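Local coordinates for protein fumarylacetoacetate hydrolase (Burkholderia xenovorans, PDB 5TI1) that probably hydrolyses fumarylacetoacetate to fumarate and acetoacetate, the last step of phenylalanine and tyrosine breakdown, with a bound magnesium ion in its active site, at residues Lys158-Asn163 against Ser375-Gly380; Pro177-Met182 against His348-Met353; Leu223-Glu228 against Gly387-Leu392; Thr325-Leu330 against Ile341-Phe346. All coordinates share one frame; numbering follows the deposited sequence.

Contact 1: Lys158-Asn163 against Ser375-Gly380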
# COMPACT_ATOMS: atom_id res chain seq x y z
N LYS B 158 22.16 -11.01 1.10
CA LYS B 158 22.68 -12.17 0.38
C LYS B 158 22.68 -13.41 1.26
O LYS B 158 22.33 -14.51 0.81
CB LYS B 158 24.08 -11.89 -0.17
CG LYS B 158 24.55 -12.95 -1.13
CD LYS B 158 25.86 -12.55 -1.83
CE LYS B 158 26.27 -13.58 -2.87
NZ LYS B 158 27.46 -13.15 -3.67
N GLU B 159 23.07 -13.26 2.53
CA GLU B 159 23.11 -14.40 3.45
C GLU B 159 21.71 -14.96 3.69
O GLU B 159 21.53 -16.18 3.78
CB GLU B 159 23.75 -13.99 4.78
CG GLU B 159 25.22 -13.54 4.69
CD GLU B 159 25.38 -12.07 4.29
OE1 GLU B 159 24.40 -11.47 3.78
OE2 GLU B 159 26.48 -11.52 4.48
N HIS B 160 20.72 -14.08 3.79
CA HIS B 160 19.35 -14.54 3.97
C HIS B 160 18.84 -15.26 2.73
O HIS B 160 18.29 -16.36 2.81
CB HIS B 160 18.45 -13.35 4.31
CG HIS B 160 17.01 -13.71 4.44
ND1 HIS B 160 16.50 -14.35 5.56
CD2 HIS B 160 15.96 -13.56 3.59
CE1 HIS B 160 15.21 -14.56 5.40
NE2 HIS B 160 14.86 -14.09 4.21
N ALA B 161 19.01 -14.64 1.55
CA ALA B 161 18.61 -15.28 0.31
C ALA B 161 19.35 -16.59 0.10
O ALA B 161 18.79 -17.54 -0.46
CB ALA B 161 18.85 -14.34 -0.87
N THR B 162 20.61 -16.65 0.53
CA THR B 162 21.37 -17.89 0.46
C THR B 162 20.80 -18.93 1.41
O THR B 162 20.53 -20.07 1.01
CB THR B 162 22.84 -17.63 0.76
OG1 THR B 162 23.37 -16.71 -0.21
CG2 THR B 162 23.64 -18.92 0.71
N ASN B 163 20.62 -18.56 2.68
CA ASN B 163 20.07 -19.50 3.66
C ASN B 163 18.72 -20.04 3.21
O ASN B 163 18.52 -21.25 3.10
CB ASN B 163 19.95 -18.83 5.03
CG ASN B 163 21.29 -18.61 5.70
OD1 ASN B 163 22.24 -19.34 5.43
ND2 ASN B 163 21.37 -17.61 6.57
N SER B 375 14.12 -3.26 4.64
CA SER B 375 15.37 -3.70 4.04
C SER B 375 15.27 -5.12 3.49
O SER B 375 16.05 -5.48 2.60
CB SER B 375 16.50 -3.63 5.07
OG SER B 375 16.21 -4.46 6.18
N GLY B 376 14.33 -5.92 3.98
CA GLY B 376 14.45 -7.36 3.92
C GLY B 376 15.20 -7.89 5.13
O GLY B 376 15.95 -7.18 5.80
N THR B 377 14.95 -9.17 5.44
CA THR B 377 15.57 -9.82 6.59
C THR B 377 17.08 -9.66 6.59
O THR B 377 17.75 -10.03 5.62
CB THR B 377 15.24 -11.32 6.61
OG1 THR B 377 13.82 -11.50 6.62
CG2 THR B 377 15.83 -11.97 7.87
N ILE B 378 17.62 -9.12 7.67
CA ILE B 378 19.05 -8.84 7.79
C ILE B 378 19.73 -10.05 8.43
O ILE B 378 19.51 -10.34 9.61
CB ILE B 378 19.29 -7.56 8.60
CG1 ILE B 378 18.54 -6.40 7.97
CG2 ILE B 378 20.79 -7.28 8.69
CD1 ILE B 378 18.37 -5.20 8.87
N SER B 379 20.55 -10.75 7.65
CA SER B 379 21.28 -11.91 8.15
C SER B 379 22.77 -11.72 7.91
O SER B 379 23.18 -11.26 6.83
CB SER B 379 20.79 -13.19 7.48
OG SER B 379 19.52 -13.56 8.00
N GLY B 380 23.56 -12.07 8.91
CA GLY B 380 24.98 -11.84 8.88
C GLY B 380 25.78 -13.06 8.50
O GLY B 380 25.24 -14.06 8.00
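Thr377 lays its CB over one face of the His160 imidazole, a CH-pi contact in the probable active site, near the bound magnesium, of the fumarylacetoacetate hydrolase fold, where the first turn of helix 158-168 meets the loop after strand 372-374. CB lies 3.4 Å from the centroid of the His160 ring, almost on the ring normal, so the branched carbon sits over the middle of the imidazole. CG2 of Thr377 leans toward the ring atom ND1 of His160 at 3.4 Å, and OG1 takes the CE1 and NE2 side. A threonine suits this place because its beta branch offers a carbon and a hydroxyl to the same ring. The imidazole reaches the loop because CG of His160 stands anti to the backbone N (chi1 177°). His160 is the predicted proton acceptor and Thr377 a predicted substrate-binding residue, which places this CH-pi contact at the probable catalytic and substrate-binding site. ND1 of His160 also makes a weak hydrogen bond to Glu391, consistent with a carboxylate that orients the ring and raises its basicity. Ser379 brings its OG near the plane of the imidazole, at the edge, while that hydroxyl is hydrogen-bonded to Glu391 as well. One residue earlier on the helix, Glu159 folds back at chi2 (83°) and lies along the loop backbone, its CG 3.4 Å from the carbonyl O of Gly380.

Contact 2: Pro177-Met182 against His348-Met353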
# COMPACT_ATOMS: atom_id res chain seq x y z
N PRO B 177 18.87 -16.13 -10.41
CA PRO B 177 19.70 -15.21 -11.20
C PRO B 177 19.28 -13.75 -11.10
O PRO B 177 20.15 -12.87 -11.07
CB PRO B 177 19.56 -15.76 -12.63
CG PRO B 177 18.29 -16.53 -12.62
CD PRO B 177 18.20 -17.13 -11.25
N ASN B 178 17.99 -13.45 -11.00
CA ASN B 178 17.61 -12.04 -10.93
C ASN B 178 18.03 -11.39 -9.61
O ASN B 178 18.08 -10.15 -9.54
CB ASN B 178 16.10 -11.87 -11.14
CG ASN B 178 15.27 -12.61 -10.10
OD1 ASN B 178 15.77 -13.47 -9.38
ND2 ASN B 178 13.98 -12.28 -10.03
N TRP B 179 18.35 -12.18 -8.57
CA TRP B 179 18.61 -11.60 -7.25
C TRP B 179 19.86 -10.72 -7.25
O TRP B 179 19.89 -9.68 -6.58
CB TRP B 179 18.73 -12.71 -6.19
CG TRP B 179 18.76 -12.14 -4.80
CD1 TRP B 179 17.70 -11.99 -3.95
CD2 TRP B 179 19.90 -11.61 -4.12
NE1 TRP B 179 18.12 -11.40 -2.78
CE2 TRP B 179 19.46 -11.16 -2.86
CE3 TRP B 179 21.26 -11.48 -4.45
CZ2 TRP B 179 20.33 -10.59 -1.92
CZ3 TRP B 179 22.12 -10.91 -3.52
CH2 TRP B 179 21.65 -10.47 -2.28
N SER B 180 20.90 -11.12 -7.97
CA SER B 180 22.13 -10.34 -8.02
C SER B 180 22.11 -9.27 -9.10
O SER B 180 23.10 -8.55 -9.26
CB SER B 180 23.33 -11.28 -8.21
OG SER B 180 23.44 -12.18 -7.11
N GLU B 181 21.00 -9.14 -9.84
CA GLU B 181 20.84 -8.10 -10.84
C GLU B 181 19.92 -6.97 -10.38
O GLU B 181 19.92 -5.91 -11.01
CB GLU B 181 20.29 -8.69 -12.15
CG GLU B 181 21.21 -9.74 -12.78
CD GLU B 181 22.28 -9.13 -13.68
OE1 GLU B 181 22.22 -7.91 -13.93
OE2 GLU B 181 23.17 -9.88 -14.13
N MET B 182 19.14 -7.17 -9.32
CA MET B 182 18.23 -6.13 -8.88
C MET B 182 17.90 -6.34 -7.41
O MET B 182 17.91 -7.48 -6.93
CB MET B 182 16.94 -6.14 -9.71
CG MET B 182 16.11 -7.38 -9.49
SD MET B 182 14.49 -7.29 -10.27
CE MET B 182 14.97 -7.25 -11.99
N HIS B 348 25.79 -5.50 6.47
CA HIS B 348 26.00 -6.67 5.62
C HIS B 348 25.08 -6.73 4.40
O HIS B 348 25.27 -7.61 3.55
CB HIS B 348 25.83 -7.95 6.43
CG HIS B 348 26.78 -8.05 7.58
ND1 HIS B 348 28.14 -7.89 7.42
CD2 HIS B 348 26.58 -8.30 8.89
CE1 HIS B 348 28.73 -8.03 8.59
NE2 HIS B 348 27.81 -8.28 9.50
N MET B 349 24.10 -5.85 4.30
CA MET B 349 23.16 -5.91 3.18
C MET B 349 23.87 -5.72 1.84
O MET B 349 24.75 -4.86 1.69
CB MET B 349 22.06 -4.88 3.37
CG MET B 349 21.21 -5.13 4.61
SD MET B 349 20.49 -6.80 4.72
CE MET B 349 18.82 -6.47 4.15
N TYR B 350 23.48 -6.54 0.86
CA TYR B 350 24.07 -6.51 -0.47
C TYR B 350 23.59 -5.31 -1.29
O TYR B 350 24.34 -4.76 -2.10
CB TYR B 350 23.73 -7.81 -1.20
CG TYR B 350 24.51 -8.09 -2.46
CD1 TYR B 350 24.03 -7.67 -3.70
CD2 TYR B 350 25.70 -8.81 -2.43
CE1 TYR B 350 24.73 -7.95 -4.87
CE2 TYR B 350 26.40 -9.09 -3.59
CZ TYR B 350 25.92 -8.65 -4.81
OH TYR B 350 26.62 -8.93 -5.96
N TRP B 351 22.34 -4.90 -1.11
CA TRP B 351 21.78 -3.74 -1.82
C TRP B 351 21.55 -2.62 -0.81
O TRP B 351 20.96 -2.85 0.25
CB TRP B 351 20.47 -4.09 -2.53
CG TRP B 351 20.59 -5.11 -3.64
CD1 TRP B 351 20.26 -6.43 -3.57
CD2 TRP B 351 21.07 -4.89 -4.98
NE1 TRP B 351 20.50 -7.04 -4.78
CE2 TRP B 351 21.00 -6.12 -5.66
CE3 TRP B 351 21.55 -3.76 -5.66
CZ2 TRP B 351 21.40 -6.26 -7.00
CZ3 TRP B 351 21.95 -3.91 -6.99
CH2 TRP B 351 21.86 -5.14 -7.64
N THR B 352 22.01 -1.42 -1.13
CA THR B 352 21.84 -0.30 -0.22
C THR B 352 20.44 0.31 -0.35
O THR B 352 19.69 0.01 -1.28
CB THR B 352 22.88 0.78 -0.50
OG1 THR B 352 22.62 1.33 -1.79
CG2 THR B 352 24.27 0.18 -0.45
N MET B 353 20.13 1.20 0.59
CA MET B 353 18.90 1.98 0.51
C MET B 353 18.84 2.79 -0.77
O MET B 353 17.79 2.88 -1.41
CB MET B 353 18.79 2.90 1.73
CG MET B 353 18.57 2.17 3.04
SD MET B 353 18.55 3.32 4.44
CE MET B 353 20.29 3.74 4.56
O HOH W 1 25.81 -11.80 -5.84
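Trp351 leaves the loop before helix 353-362 with CB directed at the turn 177-182, and its CG stands anti to the carbonyl carbon (chi1 -64°). The indole enters between two partners, both toward its rim: CD1 of Tyr350 lies 3.7 Å above one face, and the backbone C of Met182 lies 3.4 Å above the opposite face. At the edge, NE1 of Trp351 donates to the carbonyl O of Trp179, 3.3 Å away, nearly along the C=O axis and near the indole plane, in a moderately bent bond (149° at the hydrogen). Farther out, CZ2 reaches the backbone N of Met182 at 3.4 Å, and the tip, CH2, lies 3.8 Å from the same atom. Tryptophan suits the place: one flat group covers the backbone of the turn and still binds a carbonyl oxygen through its N-H. The same NE1 edge points to the face of the Trp179 six-membered ring, an edge-to-face pair with planes at 61°. Trp179 sets CH2 3.5 Å from CB of Tyr350 and CZ3 over the tyrosine ring, while its NE1 is held by the carbonyl O of Tyr155. A water links Ser180 OG with Tyr350 OH, weakly on the tyrosine side; that hydroxyl also bonds the backbone N of Asp307. Glu181 forms a salt bridge with Arg214 of the second subunit. Trp179, Tyr350 and Trp351 thus form an aromatic cluster beside Tyr155, predicted to bind substrate.

Contact 3: Leu223-Glu228 against Gly387-Leu392. With MG (magnesium ion), chain K.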
# COMPACT_ATOMS: atom_id res chain seq x y z
N LEU B 223 5.15 -19.43 12.82
CA LEU B 223 5.16 -17.99 13.01
C LEU B 223 6.59 -17.52 13.27
O LEU B 223 7.27 -18.04 14.17
CB LEU B 223 4.25 -17.62 14.17
CG LEU B 223 4.08 -16.13 14.46
CD1 LEU B 223 3.45 -15.42 13.23
CD2 LEU B 223 3.26 -15.96 15.72
N ASP B 224 7.03 -16.53 12.50
CA ASP B 224 8.43 -16.15 12.53
C ASP B 224 8.55 -14.63 12.53
O ASP B 224 7.61 -13.91 12.16
CB ASP B 224 9.18 -16.77 11.33
CG ASP B 224 10.69 -16.83 11.54
OD1 ASP B 224 11.17 -16.36 12.60
OD2 ASP B 224 11.40 -17.35 10.66
N ILE B 225 9.71 -14.15 12.97
CA ILE B 225 10.08 -12.75 12.81
C ILE B 225 10.79 -12.58 11.48
O ILE B 225 11.20 -13.56 10.85
CB ILE B 225 11.02 -12.27 13.93
CG1 ILE B 225 12.42 -12.87 13.71
CG2 ILE B 225 10.46 -12.61 15.30
CD1 ILE B 225 13.45 -12.40 14.69
N GLU B 226 10.95 -11.33 11.07
CA GLU B 226 11.96 -10.97 10.08
C GLU B 226 12.62 -9.70 10.58
O GLU B 226 11.98 -8.64 10.60
CB GLU B 226 11.38 -10.78 8.68
CG GLU B 226 10.79 -12.07 8.11
CD GLU B 226 10.80 -12.12 6.60
OE1 GLU B 226 10.93 -13.23 6.04
OE2 GLU B 226 10.69 -11.06 5.97
N LEU B 227 13.86 -9.83 11.05
CA LEU B 227 14.64 -8.70 11.53
C LEU B 227 15.01 -7.82 10.35
O LEU B 227 15.69 -8.28 9.42
CB LEU B 227 15.89 -9.17 12.26
CG LEU B 227 16.98 -8.10 12.42
CD1 LEU B 227 16.55 -7.05 13.41
CD2 LEU B 227 18.27 -8.75 12.89
N GLU B 228 14.57 -6.56 10.39
CA GLU B 228 14.81 -5.62 9.30
C GLU B 228 14.97 -4.21 9.85
O GLU B 228 14.66 -3.94 11.01
CB GLU B 228 13.65 -5.62 8.29
CG GLU B 228 13.27 -6.99 7.77
CD GLU B 228 12.29 -6.91 6.62
OE1 GLU B 228 11.60 -7.91 6.35
OE2 GLU B 228 12.22 -5.83 6.01
N GLY B 387 18.63 -13.41 10.66
CA GLY B 387 17.53 -12.55 11.02
C GLY B 387 16.17 -13.20 11.12
O GLY B 387 15.17 -12.48 11.17
N SER B 388 16.09 -14.53 11.18
CA SER B 388 14.81 -15.20 11.33
C SER B 388 15.01 -16.53 12.04
O SER B 388 16.06 -17.16 11.92
CB SER B 388 14.15 -15.44 9.97
OG SER B 388 14.88 -16.39 9.21
N LEU B 389 13.98 -16.96 12.78
CA LEU B 389 14.02 -18.30 13.36
C LEU B 389 14.10 -19.36 12.28
O LEU B 389 14.72 -20.41 12.50
CB LEU B 389 12.80 -18.55 14.26
CG LEU B 389 12.75 -17.93 15.65
CD1 LEU B 389 13.99 -18.29 16.44
CD2 LEU B 389 12.59 -16.42 15.59
N LEU B 390 13.50 -19.11 11.12
CA LEU B 390 13.64 -20.03 9.99
C LEU B 390 15.11 -20.31 9.69
O LEU B 390 15.50 -21.47 9.49
CB LEU B 390 12.93 -19.46 8.76
CG LEU B 390 13.17 -20.23 7.46
CD1 LEU B 390 12.51 -21.61 7.52
CD2 LEU B 390 12.72 -19.44 6.23
N GLU B 391 15.95 -19.28 9.68
CA GLU B 391 17.38 -19.50 9.46
C GLU B 391 18.05 -20.01 10.73
O GLU B 391 18.82 -20.97 10.69
CB GLU B 391 18.06 -18.22 8.99
CG GLU B 391 17.48 -17.62 7.71
CD GLU B 391 17.85 -16.18 7.56
OE1 GLU B 391 18.90 -15.89 6.96
OE2 GLU B 391 17.10 -15.32 8.07
N LEU B 392 17.78 -19.36 11.87
CA LEU B 392 18.49 -19.69 13.10
C LEU B 392 18.34 -21.16 13.47
O LEU B 392 19.28 -21.77 13.99
CB LEU B 392 18.00 -18.80 14.24
CG LEU B 392 18.34 -17.31 14.10
CD1 LEU B 392 17.59 -16.45 15.10
CD2 LEU B 392 19.85 -17.09 14.19
MG MG K . 10.33 -9.14 5.01
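The Asp224 carboxylate presents both oxygens to the first turn of helix 389-392: OD1 receives Leu389 N at 2.9 Å through its syn lone pair, whereas Leu390 N, 2.8 Å from OD2, comes from above the carboxylate plane. CB of Leu389 and CB of Leu390 crowd the same two oxygens, one each. With CG anti to the backbone N (chi1 -160°), the short aspartate reaches the helix N-terminus from strand 223-233. Ser388 is the N-cap: its OG accepts from Glu391 N at 3.1 Å and gives its proton to Glu391 OE2, on the anti lone pair. The side chain of Glu391 therefore closes back on the cap residue. Beside this polar turn, the backbones join where Leu227 N bonds the carbonyl O of Gly387 at 3.0 Å, nearly straight at 177°. Gly387 suits the spot because a CB would point at the strand and come close to Leu227 CB. Ile225 CG1 meets Leu389 CD2 at 4.0 Å, an apolar patch beside the charges. On the other side of the strand, Glu226 OE2 and Glu228 OE1 each bind magnesium at 2.2 Å, and Asp153 and Asp260 complete its protein ligands. Arg264 forms salt bridges with both Asp224 and Glu226. The helix N-terminus and this shared arginine would probably offset the negative charge of Asp224 and hold it ionised, next to the carboxylates of the metal site.

Contact 4: Thr325-Leu330 against Ile341-Phe346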
# COMPACT_ATOMS: atom_id res chain seq x y z
N THR B 325 24.43 -1.94 14.76
CA THR B 325 24.35 -3.20 15.50
C THR B 325 22.89 -3.52 15.78
O THR B 325 22.14 -2.65 16.23
CB THR B 325 25.15 -3.09 16.80
OG1 THR B 325 26.55 -2.98 16.51
CG2 THR B 325 24.93 -4.32 17.68
N LEU B 326 22.48 -4.75 15.48
CA LEU B 326 21.11 -5.20 15.69
C LEU B 326 21.09 -6.46 16.54
O LEU B 326 21.97 -7.32 16.42
CB LEU B 326 20.42 -5.46 14.34
CG LEU B 326 20.37 -4.30 13.35
CD1 LEU B 326 20.01 -4.81 11.97
CD2 LEU B 326 19.39 -3.23 13.79
N GLU B 327 20.07 -6.57 17.40
CA GLU B 327 19.89 -7.72 18.27
C GLU B 327 18.41 -8.04 18.39
O GLU B 327 17.55 -7.16 18.26
CB GLU B 327 20.46 -7.49 19.69
CG GLU B 327 21.95 -7.15 19.71
CD GLU B 327 22.55 -7.23 21.11
OE1 GLU B 327 21.82 -7.56 22.06
OE2 GLU B 327 23.77 -6.97 21.24
N VAL B 328 18.11 -9.30 18.64
CA VAL B 328 16.74 -9.74 18.88
C VAL B 328 16.75 -10.59 20.13
O VAL B 328 17.64 -11.43 20.31
CB VAL B 328 16.16 -10.51 17.67
CG1 VAL B 328 14.76 -11.05 17.98
CG2 VAL B 328 16.15 -9.62 16.40
N THR B 329 15.79 -10.36 21.01
CA THR B 329 15.58 -11.23 22.16
C THR B 329 14.20 -11.86 22.06
O THR B 329 13.28 -11.31 21.44
CB THR B 329 15.76 -10.49 23.49
OG1 THR B 329 14.72 -9.52 23.66
CG2 THR B 329 17.13 -9.79 23.55
N LEU B 330 14.09 -13.04 22.66
CA LEU B 330 12.83 -13.77 22.73
C LEU B 330 12.60 -14.12 24.19
O LEU B 330 13.50 -14.65 24.85
CB LEU B 330 12.87 -15.05 21.87
CG LEU B 330 11.56 -15.82 21.63
CD1 LEU B 330 11.66 -16.64 20.35
CD2 LEU B 330 11.18 -16.72 22.80
N ILE B 341 18.62 -14.13 20.76
CA ILE B 341 18.61 -15.20 19.78
C ILE B 341 19.40 -14.87 18.53
O ILE B 341 19.72 -15.80 17.76
CB ILE B 341 17.17 -15.60 19.40
CG1 ILE B 341 16.44 -14.43 18.74
CG2 ILE B 341 16.44 -16.15 20.64
CD1 ILE B 341 15.20 -14.83 17.95
N THR B 342 19.73 -13.61 18.29
CA THR B 342 20.63 -13.28 17.20
C THR B 342 21.26 -11.92 17.44
O THR B 342 20.69 -11.09 18.16
CB THR B 342 19.92 -13.33 15.84
OG1 THR B 342 20.88 -13.27 14.79
CG2 THR B 342 18.90 -12.19 15.71
N ARG B 343 22.45 -11.72 16.87
CA ARG B 343 23.13 -10.43 16.85
C ARG B 343 23.74 -10.26 15.47
O ARG B 343 24.50 -11.13 15.03
CB ARG B 343 24.24 -10.36 17.92
CG ARG B 343 23.78 -10.58 19.37
CD ARG B 343 25.00 -10.75 20.30
NE ARG B 343 24.61 -10.82 21.71
CZ ARG B 343 24.17 -11.91 22.33
NH1 ARG B 343 24.05 -13.06 21.66
NH2 ARG B 343 23.84 -11.87 23.61
N THR B 344 23.41 -9.18 14.78
CA THR B 344 23.96 -8.97 13.44
C THR B 344 24.17 -7.47 13.22
O THR B 344 24.25 -6.69 14.18
CB THR B 344 23.05 -9.60 12.37
OG1 THR B 344 23.69 -9.54 11.09
CG2 THR B 344 21.72 -8.86 12.29
N ASN B 345 24.29 -7.06 11.95
CA ASN B 345 24.58 -5.68 11.60
C ASN B 345 23.95 -5.37 10.25
O ASN B 345 23.99 -6.19 9.33
CB ASN B 345 26.09 -5.41 11.54
CG ASN B 345 26.42 -3.92 11.61
OD1 ASN B 345 26.09 -3.15 10.71
ND2 ASN B 345 27.06 -3.52 12.71
N PHE B 346 23.36 -4.17 10.14
CA PHE B 346 22.79 -3.70 8.89
C PHE B 346 23.85 -3.54 7.79
O PHE B 346 23.51 -3.59 6.60
CB PHE B 346 22.05 -2.39 9.17
CG PHE B 346 21.36 -1.79 7.97
CD1 PHE B 346 20.31 -2.45 7.35
CD2 PHE B 346 21.73 -0.54 7.50
CE1 PHE B 346 19.66 -1.86 6.25
CE2 PHE B 346 21.08 0.05 6.41
CZ PHE B 346 20.04 -0.61 5.79
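Val328 and Thr342 stand side by side and point the same way, a hydrogen-bonded pair in the antiparallel beta hairpin of strands 321-331 and 339-345. CG2 of Thr342 fits against the fork of the valine, 3.8 Å from both CB and CG2 of Val328. The other prong, CG1, receives the tip of Ile341, whose CD1 lies 3.8 Å away. Ile341 places CG1 in the crowded position (chi1 63°), and its CG2, anti to the carbonyl carbon, rests on CB of Leu330 at 3.9 Å. Leu326 extends CD1 to Phe346 CB, and its CB meets Thr344 CG2. Beta-branched and leucine side chains suit this buried face, which packs on Ile225 and Leu227. Thr342 OG1 bonds the carbonyls of Phe386 and Asp384. On the reverse face, Glu327 CG and Arg343 CG touch. Leu326 and Thr344 exchange two backbone N-to-O bonds of 2.9 Å. Val328 N bonds Thr342 O at 3.2 Å, but Val328 O takes Ile341 N, a shift consistent with a beta bulge at 341-342. The Glu327 OE2 to Arg343 NE salt bridge is long at 4.0 Å, with the carboxylate and guanidinium planes 66° apart, so backbone bonding and apolar fit probably carry this pairing more than charge.

How the contacts relate
Contact 3 supplies two magnesium ligands and contact 1 lies beside them: Thr377 OG1 of contact 1 lies 3.1 Å from Glu226 CD of contact 3, and the Thr377 side chain is about 5 Å from the ion. Two probable hydrogen bonds join them, Ser379 OG to Glu391 OE1 at 2.6 Å and Ile378 N to Leu227 O at 2.7 Å. Contact 2 backs helix 158-168, where Trp179 CH2 comes within 3.3 Å of Lys158 CA. Contact 4 packs against contact 3, Leu227 CD2 meeting Thr344 CG2 at 3.5 Å, and also receives Ile378 of contact 1 between Leu326 and Phe346. Contacts 2 and 3 do not touch, their nearest atoms being about 6 Å apart.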